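Local coordinates for RNA-binding protein RO60 (Deinococcus radiodurans, PDB 2NVO) that binds small RNAs that accumulate during recovery from ultraviolet irradiation and contributes to the bacterium's resistance to that radiation, at residues 413-418 against 447-452. Residues are numbered along the deposited sequence; the frame is centred on the assembly and turned at random.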
# COMPACT_ATOMS: atom_id res chain seq x y z
N GLU A 413 -19.20 -29.24 3.88
CA GLU A 413 -20.34 -30.16 3.74
C GLU A 413 -21.62 -29.36 3.95
O GLU A 413 -22.54 -29.34 3.12
CB GLU A 413 -20.27 -31.27 4.79
CG GLU A 413 -18.86 -31.68 5.21
CD GLU A 413 -18.31 -30.84 6.37
OE1 GLU A 413 -19.12 -30.40 7.22
OE2 GLU A 413 -17.07 -30.64 6.42
N GLN A 414 -21.66 -28.67 5.08
CA GLN A 414 -22.62 -27.61 5.26
C GLN A 414 -21.89 -26.42 5.86
O GLN A 414 -20.71 -26.51 6.19
CB GLN A 414 -23.75 -28.07 6.18
CG GLN A 414 -23.35 -29.10 7.18
CD GLN A 414 -24.42 -30.16 7.34
OE1 GLN A 414 -25.47 -30.09 6.69
NE2 GLN A 414 -24.15 -31.16 8.18
N PHE A 415 -22.60 -25.31 5.97
CA PHE A 415 -22.03 -24.09 6.52
C PHE A 415 -21.81 -24.27 8.00
O PHE A 415 -22.76 -24.40 8.76
CB PHE A 415 -22.93 -22.89 6.24
CG PHE A 415 -22.27 -21.58 6.50
CD1 PHE A 415 -21.34 -21.07 5.59
CD2 PHE A 415 -22.56 -20.85 7.64
CE1 PHE A 415 -20.72 -19.86 5.82
CE2 PHE A 415 -21.96 -19.63 7.88
CZ PHE A 415 -21.03 -19.13 6.97
N ARG A 416 -20.56 -24.30 8.41
CA ARG A 416 -20.26 -24.70 9.77
C ARG A 416 -19.02 -24.00 10.28
O ARG A 416 -18.27 -23.43 9.50
CB ARG A 416 -20.04 -26.21 9.83
CG ARG A 416 -18.80 -26.66 9.08
CD ARG A 416 -18.33 -28.02 9.57
NE ARG A 416 -17.34 -28.59 8.66
CZ ARG A 416 -16.03 -28.41 8.78
NH1 ARG A 416 -15.54 -27.66 9.76
NH2 ARG A 416 -15.21 -28.99 7.91
N PRO A 417 -18.81 -24.04 11.60
CA PRO A 417 -17.64 -23.46 12.24
C PRO A 417 -16.41 -24.24 11.84
O PRO A 417 -16.49 -25.46 11.64
CB PRO A 417 -17.91 -23.66 13.73
CG PRO A 417 -19.37 -23.87 13.84
CD PRO A 417 -19.77 -24.57 12.59
N LEU A 418 -15.28 -23.54 11.71
CA LEU A 418 -14.03 -24.20 11.34
C LEU A 418 -13.26 -24.56 12.60
O LEU A 418 -12.36 -25.40 12.58
CB LEU A 418 -13.18 -23.30 10.43
CG LEU A 418 -13.27 -23.47 8.90
CD1 LEU A 418 -14.55 -24.13 8.41
CD2 LEU A 418 -12.96 -22.18 8.12
N ILE A 447 -24.61 -14.42 6.21
CA ILE A 447 -25.52 -13.41 6.73
C ILE A 447 -26.88 -14.01 7.06
O ILE A 447 -27.49 -13.68 8.08
CB ILE A 447 -25.68 -12.25 5.75
CG1 ILE A 447 -24.31 -11.70 5.37
CG2 ILE A 447 -26.57 -11.15 6.35
CD1 ILE A 447 -24.33 -10.89 4.12
N LEU A 448 -27.37 -14.88 6.17
CA LEU A 448 -28.59 -15.61 6.44
C LEU A 448 -28.40 -16.48 7.70
O LEU A 448 -29.25 -16.52 8.58
CB LEU A 448 -28.97 -16.48 5.24
CG LEU A 448 -29.26 -15.80 3.90
CD1 LEU A 448 -29.39 -16.85 2.82
CD2 LEU A 448 -30.54 -14.93 3.94
N TRP A 449 -27.26 -17.17 7.78
CA TRP A 449 -26.99 -18.05 8.90
C TRP A 449 -26.97 -17.30 10.22
O TRP A 449 -27.57 -17.75 11.19
CB TRP A 449 -25.66 -18.78 8.71
CG TRP A 449 -25.29 -19.69 9.86
CD1 TRP A 449 -25.69 -20.99 10.04
CD2 TRP A 449 -24.41 -19.39 10.95
NE1 TRP A 449 -25.13 -21.50 11.18
CE2 TRP A 449 -24.34 -20.55 11.76
CE3 TRP A 449 -23.69 -18.24 11.33
CZ2 TRP A 449 -23.59 -20.59 12.94
CZ3 TRP A 449 -22.93 -18.30 12.50
CH2 TRP A 449 -22.88 -19.47 13.29
N ALA A 450 -26.28 -16.17 10.27
CA ALA A 450 -26.16 -15.41 11.51
C ALA A 450 -27.53 -14.93 12.00
O ALA A 450 -27.80 -14.93 13.20
CB ALA A 450 -25.22 -14.22 11.34
N ALA A 451 -28.39 -14.53 11.07
CA ALA A 451 -29.74 -14.06 11.45
C ALA A 451 -30.56 -15.21 12.02
O ALA A 451 -31.23 -15.06 13.04
CB ALA A 451 -30.44 -13.43 10.27
N GLN A 452 -30.50 -16.35 11.34
CA GLN A 452 -31.11 -17.59 11.81
C GLN A 452 -30.63 -17.96 13.22
O GLN A 452 -31.41 -18.42 14.06
CB GLN A 452 -30.78 -18.72 10.84
CG GLN A 452 -31.43 -20.05 11.17
CD GLN A 452 -31.40 -21.02 10.00
OE1 GLN A 452 -30.74 -20.79 8.99
NE2 GLN A 452 -32.14 -22.13 10.13
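Phe415 and Trp449 have the nearest CA atoms of 413-418 and 447-452, 8.2 Å apart, where the edge strand 415-417 of the VWFA-like domain meets helix 445-452, whose Trp449 lies against strands 405-411 and 364-369 of the mixed sheet. Strand 415-417 runs antiparallel to strand 405-411 at the sheet's margin, and no hydrogen bond links 413-418 to 447-452. One aromatic pair carries the contact. Both side chains leave the backbone toward the other segment, and both CG atoms lie anti to their backbone N (chi1 -167° for Phe415, 178° for Trp449), which carries each ring across to meet the other. The pair is edge-to-face: the CD2-CE2 side of Phe415 meets one face of the indole over its five-membered ring, centroids 5.2 Å apart and planes at 62°. Met409 of strand 405-411 touches both side chains, and Phe411 adds a second edge-to-face partner for Phe415. Arg416 leaves the strand on the side away from 447-452 and grips Glu413 side-on, NE to OE1 and NH2 to OE2 both at 2.9 Å, on syn lone pairs of the carboxylate; its NH1 also reaches Pro417 O, at 3.0 Å, which ties the guanidinium to its own strand. Between the aromatic rings the closest touch is Phe415 CD2 to Trp449 CG, 3.7 Å.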